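Local coordinates for ABC transporter, periplasmic substrate-binding protein (Vibrio cholerae O1 biovar eltor, PDB 1TWY) that probably captures phosphate in the periplasm and delivers it to a membrane ABC transporter for uptake into the cell, at residues Gln217-Asp222 and Thr232-Arg237; Ala106-Gln111 and Gly202-Gly207; Met189-Val194 and Asp210-Ala215. All coordinates share one frame; numbering follows the deposited sequence.

In the fold
All three contacts lie in one lobe of a periplasmic-binding-protein fold and reach the same mixed sheet. Contact 2 is the core: strands 96-109 and 200-205 pair there through backbone hydrogen bonds, and nearly every residue that touches is buried. Contacts 1 and 3 are only partly buried and sit at the two ends of strand 214-218, which runs beside 96-109. In contact 3 the approach to that strand meets helix 187-196 through a salt bridge and valine packing; in contact 1 its far end turns against the loop entering strand 236-243 through aromatic packing and bridging waters. Contacts 2 and 3 lie about 6 Å apart, centre to centre, contacts 1 and 2 about 12 Å.

Contact 1 (Gln217-Asp222 and Thr232-Arg237); sequences QFEKAD and TYQLSR
Phe218 lays one face of its ring against Leu235, whose CD1 sits 3.9 Å from the ring centroid in a CH-pi contact, while CD2 of the leucine touches ring atom CE2 at 3.6 Å. The phenylalanine opens a type I' beta turn, Phe218 to Ala221, at the end of strand 214-218, and Leu235 centres an inverse gamma turn just before strand 236-243, so two tight turns meet within one lobe of the periplasmic-binding-protein fold. Gln234 CB meets the Phe218 ring at its edge, near the ring plane, and helices 120-128 and 154-163 add Leu123 and Met163 around it. Tyr233 spans both ends of the turn: its CE1 packs on Phe218 CB at 3.7 Å, and Ala221 O lies in the plane of its ring, 3.4 Å from CD1. The Tyr233 hydroxyl is hydrogen-bonded to Leu105 O on the neighbouring strand. Water does the polar bridging. One molecule donates to Phe218 O and Thr232 O and accepts from Gln234 N. Gln234 OE1 is hydrogen-bonded to Arg120 NH2, while a second water accepts from Gln234 NE2 at 3.0 Å and donates to Glu219 OE2, which also takes the backbone N-H of Arg120.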
loop_
_atom_site.group_PDB
_atom_site.type_symbol
_atom_site.label_atom_id
_atom_site.label_comp_id
_atom_site.label_asym_id
_atom_site.label_seq_id
_atom_site.Cartn_x
_atom_site.Cartn_y
_atom_site.Cartn_z
ATOM N N GLN A 217 -15.965 2.439 -8.075
ATOM C CA GLN A 217 -16.054 3.012 -6.742
ATOM C C GLN A 217 -15.967 1.946 -5.672
ATOM O O GLN A 217 -16.314 0.789 -5.882
ATOM C CB GLN A 217 -17.397 3.738 -6.588
ATOM C CG GLN A 217 -17.479 4.936 -7.468
ATOM C CD GLN A 217 -18.958 5.516 -7.497
ATOM O OE1 GLN A 217 -19.954 4.804 -7.185
ATOM N NE2 GLN A 217 -19.078 6.742 -7.875
ATOM N N PHE A 218 -15.560 2.379 -4.502
ATOM C CA PHE A 218 -15.630 1.619 -3.267
ATOM C C PHE A 218 -16.460 2.403 -2.266
ATOM O O PHE A 218 -16.106 3.557 -1.909
ATOM C CB PHE A 218 -14.239 1.366 -2.682
ATOM C CG PHE A 218 -14.248 0.428 -1.498
ATOM C CD1 PHE A 218 -14.596 -0.885 -1.661
ATOM C CD2 PHE A 218 -13.869 0.876 -0.261
ATOM C CE1 PHE A 218 -14.555 -1.794 -0.622
ATOM C CE2 PHE A 218 -13.807 -0.017 0.778
ATOM C CZ PHE A 218 -14.183 -1.322 0.616
ATOM N N GLU A 219 -17.554 1.787 -1.802
ATOM C CA GLU A 219 -18.554 2.461 -0.933
ATOM C C GLU A 219 -18.944 3.798 -1.542
ATOM O O GLU A 219 -19.002 4.809 -0.865
ATOM C CB GLU A 219 -18.078 2.612 0.499
ATOM C CG GLU A 219 -17.922 1.262 1.234
ATOM C CD GLU A 219 -19.232 0.582 1.627
ATOM O OE1 GLU A 219 -20.366 1.012 1.243
ATOM O OE2 GLU A 219 -19.135 -0.445 2.359
ATOM N N LYS A 220 -19.206 3.779 -2.850
ATOM C CA LYS A 220 -19.685 4.918 -3.621
ATOM C C LYS A 220 -18.699 6.106 -3.743
ATOM O O LYS A 220 -19.030 7.120 -4.405
ATOM C CB LYS A 220 -21.073 5.450 -3.098
ATOM C CG LYS A 220 -22.247 4.529 -3.332
ATOM C CD LYS A 220 -23.486 5.268 -3.959
ATOM C CE LYS A 220 -24.781 4.509 -3.703
ATOM N NZ LYS A 220 -24.767 3.915 -2.321
ATOM N N ALA A 221 -17.452 5.917 -3.317
ATOM C CA ALA A 221 -16.434 6.958 -3.458
ATOM C C ALA A 221 -15.576 6.622 -4.664
ATOM O O ALA A 221 -15.127 5.459 -4.824
ATOM C CB ALA A 221 -15.570 7.028 -2.222
ATOM N N ASP A 222 -15.284 7.640 -5.477
ATOM C CA ASP A 222 -14.444 7.419 -6.643
ATOM C C ASP A 222 -12.988 7.285 -6.192
ATOM O O ASP A 222 -12.579 7.912 -5.217
ATOM C CB ASP A 222 -14.477 8.558 -7.620
ATOM C CG ASP A 222 -15.792 8.725 -8.279
ATOM O OD1 ASP A 222 -16.342 7.709 -8.692
ATOM O OD2 ASP A 222 -16.303 9.865 -8.384
ATOM N N THR A 232 -12.293 9.959 2.057
ATOM C CA THR A 232 -13.615 9.514 1.630
ATOM C C THR A 232 -13.491 8.204 0.872
ATOM O O THR A 232 -14.358 7.386 0.928
ATOM C CB THR A 232 -14.426 10.599 0.901
ATOM O OG1 THR A 232 -13.909 10.930 -0.387
ATOM C CG2 THR A 232 -14.371 11.920 1.686
ATOM N N TYR A 233 -12.374 8.017 0.172
ATOM C CA TYR A 233 -12.070 6.704 -0.423
ATOM C C TYR A 233 -11.236 5.861 0.544
ATOM O O TYR A 233 -10.159 6.249 0.926
ATOM C CB TYR A 233 -11.416 6.911 -1.808
ATOM C CG TYR A 233 -11.116 5.593 -2.503
ATOM C CD1 TYR A 233 -12.073 5.007 -3.287
ATOM C CD2 TYR A 233 -9.872 5.064 -2.487
ATOM C CE1 TYR A 233 -11.815 3.790 -3.959
ATOM C CE2 TYR A 233 -9.607 3.823 -3.156
ATOM C CZ TYR A 233 -10.552 3.267 -3.905
ATOM O OH TYR A 233 -10.384 2.092 -4.597
ATOM N N GLN A 234 -11.743 4.708 0.931
ATOM C CA GLN A 234 -11.213 3.966 2.037
ATOM C C GLN A 234 -9.935 3.132 1.682
ATOM O O GLN A 234 -9.246 2.748 2.614
ATOM C CB GLN A 234 -12.255 3.017 2.701
ATOM C CG GLN A 234 -13.452 3.678 3.413
ATOM C CD GLN A 234 -14.424 2.538 3.895
ATOM O OE1 GLN A 234 -13.954 1.452 4.403
ATOM N NE2 GLN A 234 -15.694 2.721 3.631
ATOM N N LEU A 235 -9.675 2.761 0.391
ATOM C CA LEU A 235 -8.709 1.791 0.080
ATOM C C LEU A 235 -7.348 2.454 -0.149
ATOM O O LEU A 235 -6.876 2.724 -1.239
ATOM C CB LEU A 235 -9.128 0.949 -1.144
ATOM C CG LEU A 235 -10.317 0.029 -0.791
ATOM C CD1 LEU A 235 -10.649 -0.784 -2.062
ATOM C CD2 LEU A 235 -10.296 -0.867 0.520
ATOM N N SER A 236 -6.758 2.837 0.959
ATOM C CA SER A 236 -5.465 3.459 0.911
ATOM C C SER A 236 -4.690 3.033 2.141
ATOM O O SER A 236 -5.221 2.575 3.137
ATOM C CB SER A 236 -5.572 4.943 0.889
ATOM O OG SER A 236 -5.830 5.399 2.181
ATOM N N ARG A 237 -3.399 3.172 2.061
ATOM C CA ARG A 237 -2.564 2.784 3.171
ATOM C C ARG A 237 -1.560 3.912 3.387
ATOM O O ARG A 237 -1.226 4.616 2.448
ATOM C CB ARG A 237 -1.796 1.493 2.873
ATOM C CG ARG A 237 -0.867 1.603 1.730
ATOM C CD ARG A 237 -0.425 0.281 1.224
ATOM N NE ARG A 237 0.331 0.404 0.006
ATOM C CZ ARG A 237 1.320 -0.413 -0.363
ATOM N NH1 ARG A 237 1.606 -1.411 0.405
ATOM N NH2 ARG A 237 2.042 -0.203 -1.486
HETATM O O HOH W 1 -14.535 4.329 0.136
HETATM O O HOH W 2 -16.876 0.172 4.562
#

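Contact 2 (Ala106-Gln111 and Gly202-Gly207); sequences AIVVNQ and GFISIG
Ala106 and Ile204 exchange two backbone hydrogen bonds: Ala106 N donates to Ile204 O at 2.8 Å, nearly straight at 173°, and Ile204 N donates back to Ala106 O at 3.1 Å. Two residues along, Val108 and Gly202 repeat the exchange, with Val108 N to Gly202 O at 2.9 Å and Gly202 N to Val108 O at 3.0 Å. Gly202 O is approached by Val108 N from well above its carbonyl plane, whereas Val108 O takes the glycine N-H nearly head-on. Between these hydrogen-bonded pairs lies the non-hydrogen-bonded pair Ile107 and Phe203, where Phe203 CA comes within 3.2 Å of Ala106 O as a CA-H...O contact. This is antiparallel pairing inside the mixed sheet of the lobe, a periplasmic-binding-protein fold; on its other side strand 96-109 bonds to 214-218, through Ile107 with Ile216 and Val109 with Lys214. The face carrying Ala106, Val108 and Ile204 turns toward helix 187-196, with Met190 and Lys191 packing on Ile204. There Val108 CG1 meets Ile204 CD1 at 3.8 Å, the two side chains crossing at about a right angle; chi1 of 58° sets Ile204 CG1 between its own N and carbonyl carbon, where it also lies 4.2 Å from Ala106 CB. On the face of Ile107 and Phe203, the isoleucine CD1 reaches Phe203 CB at 4.0 Å. The phenylalanine ring leads away from Ile107 and stacks with Phe159 of helix 154-163, while Leu235 packs against Ile107.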
loop_
_atom_site.group_PDB
_atom_site.type_symbol
_atom_site.label_atom_id
_atom_site.label_comp_id
_atom_site.label_asym_id
_atom_site.label_seq_id
_atom_site.Cartn_x
_atom_site.Cartn_y
_atom_site.Cartn_z
ATOM N N ALA A 106 -6.901 0.606 -6.324
ATOM C CA ALA A 106 -8.133 0.605 -7.121
ATOM C C ALA A 106 -8.626 -0.775 -7.346
ATOM O O ALA A 106 -7.852 -1.693 -7.500
ATOM C CB ALA A 106 -7.848 1.224 -8.564
ATOM N N ILE A 107 -9.913 -0.915 -7.306
ATOM C CA ILE A 107 -10.539 -2.172 -7.752
ATOM C C ILE A 107 -10.914 -2.045 -9.204
ATOM O O ILE A 107 -11.563 -1.086 -9.633
ATOM C CB ILE A 107 -11.825 -2.397 -6.911
ATOM C CG1 ILE A 107 -11.501 -2.274 -5.403
ATOM C CG2 ILE A 107 -12.454 -3.691 -7.279
ATOM C CD1 ILE A 107 -10.470 -3.312 -5.028
ATOM N N VAL A 108 -10.527 -3.036 -9.990
ATOM C CA VAL A 108 -10.653 -2.960 -11.399
ATOM C C VAL A 108 -11.489 -4.103 -11.951
ATOM O O VAL A 108 -11.331 -5.231 -11.489
ATOM C CB VAL A 108 -9.308 -2.817 -12.088
ATOM C CG1 VAL A 108 -8.694 -1.444 -11.723
ATOM C CG2 VAL A 108 -8.339 -3.892 -11.782
ATOM N N VAL A 109 -12.357 -3.804 -12.911
ATOM C CA VAL A 109 -13.120 -4.775 -13.647
ATOM C C VAL A 109 -12.982 -4.585 -15.141
ATOM O O VAL A 109 -12.457 -3.539 -15.582
ATOM C CB VAL A 109 -14.648 -4.702 -13.275
ATOM C CG1 VAL A 109 -14.787 -4.992 -11.734
ATOM C CG2 VAL A 109 -15.330 -3.345 -13.592
ATOM N N ASN A 110 -13.466 -5.542 -15.888
ATOM C CA ASN A 110 -13.410 -5.447 -17.372
ATOM C C ASN A 110 -14.376 -4.336 -17.822
ATOM O O ASN A 110 -15.449 -4.089 -17.221
ATOM C CB ASN A 110 -13.862 -6.768 -17.973
ATOM C CG ASN A 110 -13.714 -6.792 -19.456
ATOM O OD1 ASN A 110 -14.620 -6.304 -20.187
ATOM N ND2 ASN A 110 -12.654 -7.401 -19.939
ATOM N N GLN A 111 -13.917 -3.549 -18.833
ATOM C CA GLN A 111 -14.757 -2.481 -19.376
ATOM C C GLN A 111 -16.246 -2.848 -19.626
ATOM O O GLN A 111 -17.064 -1.959 -19.518
ATOM C CB GLN A 111 -14.235 -1.976 -20.706
ATOM C CG GLN A 111 -14.730 -0.594 -21.093
ATOM C CD GLN A 111 -14.487 0.474 -19.986
ATOM O OE1 GLN A 111 -13.361 0.794 -19.678
ATOM N NE2 GLN A 111 -15.562 0.972 -19.417
ATOM N N GLY A 202 -10.105 -7.521 -9.948
ATOM C CA GLY A 202 -8.821 -7.480 -9.320
ATOM C C GLY A 202 -8.552 -6.122 -8.684
ATOM O O GLY A 202 -9.438 -5.306 -8.565
ATOM N N PHE A 203 -7.332 -5.970 -8.191
ATOM C CA PHE A 203 -6.863 -4.713 -7.496
ATOM C C PHE A 203 -5.485 -4.374 -8.053
ATOM O O PHE A 203 -4.661 -5.257 -8.366
ATOM C CB PHE A 203 -6.885 -4.805 -5.999
ATOM C CG PHE A 203 -6.111 -5.905 -5.421
ATOM C CD1 PHE A 203 -6.673 -7.166 -5.261
ATOM C CD2 PHE A 203 -4.772 -5.742 -5.105
ATOM C CE1 PHE A 203 -5.945 -8.234 -4.813
ATOM C CE2 PHE A 203 -4.031 -6.859 -4.647
ATOM C CZ PHE A 203 -4.660 -8.094 -4.474
ATOM N N ILE A 204 -5.202 -3.099 -8.136
ATOM C CA ILE A 204 -3.914 -2.558 -8.617
ATOM C C ILE A 204 -3.642 -1.266 -7.863
ATOM O O ILE A 204 -4.521 -0.611 -7.298
ATOM C CB ILE A 204 -3.943 -2.216 -10.094
ATOM C CG1 ILE A 204 -5.044 -1.178 -10.504
ATOM C CG2 ILE A 204 -4.064 -3.478 -11.016
ATOM C CD1 ILE A 204 -4.932 -0.866 -12.051
ATOM N N SER A 205 -2.376 -0.898 -7.800
ATOM C CA SER A 205 -2.012 0.429 -7.306
ATOM C C SER A 205 -2.752 1.525 -8.103
ATOM O O SER A 205 -2.906 1.454 -9.316
ATOM C CB SER A 205 -0.509 0.672 -7.498
ATOM O OG SER A 205 0.302 -0.486 -7.217
ATOM N N ILE A 206 -3.260 2.554 -7.397
ATOM C CA ILE A 206 -4.120 3.507 -8.014
ATOM C C ILE A 206 -3.442 4.266 -9.158
ATOM O O ILE A 206 -4.075 4.536 -10.195
ATOM C CB ILE A 206 -4.684 4.461 -6.908
ATOM C CG1 ILE A 206 -5.811 5.259 -7.472
ATOM C CG2 ILE A 206 -3.519 5.383 -6.324
ATOM C CD1 ILE A 206 -6.652 5.829 -6.388
ATOM N N GLY A 207 -2.134 4.437 -9.031
ATOM C CA GLY A 207 -1.311 5.068 -10.069
ATOM C C GLY A 207 -1.190 4.285 -11.346
ATOM O O GLY A 207 -0.985 4.879 -12.415
#

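Contact 3 (Met189-Val194 and Asp210-Ala215); sequences MMKTLV and DKSVKA
Lys191 reaches from helix 187-196 over the turn that leads into strand 214-218, and its NZ forms a salt bridge with Asp210 OD2 at 2.9 Å. The chain runs extended through CD and then bends at chi3 (-75°), which brings CE round within 3.9 Å of that same OD2. The ammonium arrives from far above the carboxylate plane and is also hydrogen-bonded to the carbonyl oxygen of Ser208. Farther back, Lys191 CB and CG lie against Val213, with CB 3.9 Å from Val213 CG1. Val213 points at the helix, crossing Lys191 at about a right angle, and the same CG1 touches Val194 CG1 at 4.0 Å, one helical turn on. The contact fastens helix 187-196, which lies on the sheet with Met190 against Ile204, to the turn between strands 200-205 and 214-218 in the alpha/beta lobe of a periplasmic-binding-protein fold. Asp210 opens a type I beta turn that ends at Val213, and its OD1 accepts the backbone N of Ser212 at 2.9 Å, an Asx turn. Ser212 OG donates to that oxygen as well, at 2.6 Å, on the syn side. The two carboxylate oxygens therefore divide the work: OD1 ties the turn to itself while OD2 faces the helix. Two donors from Ser212 and a lysine charge on one carboxylate would be expected to favour its ionised form and to fix its rotation.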
loop_
_atom_site.group_PDB
_atom_site.type_symbol
_atom_site.label_atom_id
_atom_site.label_comp_id
_atom_site.label_asym_id
_atom_site.label_seq_id
_atom_site.Cartn_x
_atom_site.Cartn_y
_atom_site.Cartn_z
HETATM N N MSE A 189 0.253 -7.176 -15.363
HETATM C CA MSE A 189 -0.289 -8.510 -15.731
HETATM C C MSE A 189 -1.738 -8.515 -15.180
HETATM O O MSE A 189 -2.617 -9.063 -15.789
HETATM C CB MSE A 189 0.520 -9.672 -15.179
HETATM C CG MSE A 189 -0.032 -11.006 -15.586
HETATM SE SE MSE A 189 1.085 -12.423 -14.905
HETATM C CE MSE A 189 0.014 -13.815 -15.418
HETATM N N MSE A 190 -1.998 -7.889 -14.051
HETATM C CA MSE A 190 -3.349 -7.772 -13.546
HETATM C C MSE A 190 -4.255 -7.062 -14.529
HETATM O O MSE A 190 -5.375 -7.482 -14.764
HETATM C CB MSE A 190 -3.353 -7.046 -12.212
HETATM C CG MSE A 190 -4.676 -6.757 -11.633
HETATM SE SE MSE A 190 -5.502 -8.389 -10.914
HETATM C CE MSE A 190 -4.731 -8.608 -9.468
ATOM N N LYS A 191 -3.836 -5.875 -15.012
ATOM C CA LYS A 191 -4.611 -5.192 -15.983
ATOM C C LYS A 191 -4.826 -5.994 -17.271
ATOM O O LYS A 191 -5.933 -5.990 -17.699
ATOM C CB LYS A 191 -4.007 -3.864 -16.317
ATOM C CG LYS A 191 -3.998 -2.888 -15.142
ATOM C CD LYS A 191 -3.389 -1.432 -15.513
ATOM C CE LYS A 191 -1.898 -1.494 -15.639
ATOM N NZ LYS A 191 -1.391 -0.095 -16.143
ATOM N N THR A 192 -3.799 -6.642 -17.791
ATOM C CA THR A 192 -3.966 -7.456 -18.991
ATOM C C THR A 192 -4.975 -8.565 -18.733
ATOM O O THR A 192 -5.832 -8.816 -19.610
ATOM C CB THR A 192 -2.605 -7.986 -19.428
ATOM O OG1 THR A 192 -1.784 -6.822 -19.687
ATOM C CG2 THR A 192 -2.737 -8.744 -20.692
ATOM N N LEU A 193 -4.889 -9.219 -17.593
ATOM C CA LEU A 193 -5.870 -10.269 -17.274
ATOM C C LEU A 193 -7.251 -9.776 -17.205
ATOM O O LEU A 193 -8.200 -10.324 -17.838
ATOM C CB LEU A 193 -5.440 -11.060 -16.028
ATOM C CG LEU A 193 -6.115 -12.390 -15.819
ATOM C CD1 LEU A 193 -5.726 -13.443 -16.861
ATOM C CD2 LEU A 193 -5.834 -12.894 -14.456
ATOM N N VAL A 194 -7.482 -8.673 -16.490
ATOM C CA VAL A 194 -8.789 -8.063 -16.377
ATOM C C VAL A 194 -9.310 -7.653 -17.749
ATOM O O VAL A 194 -10.450 -7.800 -18.094
ATOM C CB VAL A 194 -8.845 -6.976 -15.283
ATOM C CG1 VAL A 194 -10.107 -6.188 -15.274
ATOM C CG2 VAL A 194 -8.661 -7.559 -13.922
ATOM N N ASP A 210 -5.184 2.578 -15.924
ATOM C CA ASP A 210 -5.220 3.161 -17.282
ATOM C C ASP A 210 -6.467 2.762 -17.987
ATOM O O ASP A 210 -7.363 2.142 -17.364
ATOM C CB ASP A 210 -3.903 2.825 -18.029
ATOM C CG ASP A 210 -3.758 1.368 -18.370
ATOM O OD1 ASP A 210 -4.769 0.633 -18.430
ATOM O OD2 ASP A 210 -2.621 0.879 -18.623
ATOM N N LYS A 211 -6.622 3.131 -19.245
ATOM C CA LYS A 211 -7.892 2.898 -19.915
ATOM C C LYS A 211 -8.169 1.468 -20.316
ATOM O O LYS A 211 -9.246 1.249 -20.860
ATOM C CB LYS A 211 -8.042 3.795 -21.150
ATOM C CG LYS A 211 -8.128 5.303 -20.690
ATOM C CD LYS A 211 -8.556 6.261 -21.913
ATOM C CE LYS A 211 -7.948 7.697 -21.861
ATOM N NZ LYS A 211 -8.105 8.474 -23.178
ATOM N N SER A 212 -7.212 0.581 -20.005
ATOM C CA SER A 212 -7.436 -0.838 -20.425
ATOM C C SER A 212 -8.422 -1.563 -19.470
ATOM O O SER A 212 -8.828 -2.645 -19.766
ATOM C CB SER A 212 -6.155 -1.650 -20.429
ATOM O OG SER A 212 -5.508 -1.733 -19.174
ATOM N N VAL A 213 -8.668 -0.969 -18.338
ATOM C CA VAL A 213 -9.519 -1.523 -17.263
ATOM C C VAL A 213 -10.465 -0.427 -16.743
ATOM O O VAL A 213 -10.234 0.760 -17.024
ATOM C CB VAL A 213 -8.737 -2.054 -16.037
ATOM C CG1 VAL A 213 -7.823 -3.140 -16.411
ATOM C CG2 VAL A 213 -7.959 -1.002 -15.394
ATOM N N LYS A 214 -11.520 -0.842 -16.051
ATOM C CA LYS A 214 -12.460 0.108 -15.445
ATOM C C LYS A 214 -12.229 0.072 -13.901
ATOM O O LYS A 214 -12.499 -0.977 -13.287
ATOM C CB LYS A 214 -13.938 -0.301 -15.797
ATOM C CG LYS A 214 -14.935 0.765 -15.366
ATOM C CD LYS A 214 -16.217 0.714 -16.105
ATOM C CE LYS A 214 -16.949 -0.459 -15.638
ATOM N NZ LYS A 214 -18.540 -0.204 -15.645
ATOM N N ALA A 215 -11.780 1.149 -13.322
ATOM C CA ALA A 215 -11.653 1.284 -11.918
ATOM C C ALA A 215 -13.009 1.660 -11.367
ATOM O O ALA A 215 -13.650 2.539 -11.915
ATOM C CB ALA A 215 -10.687 2.449 -11.618
#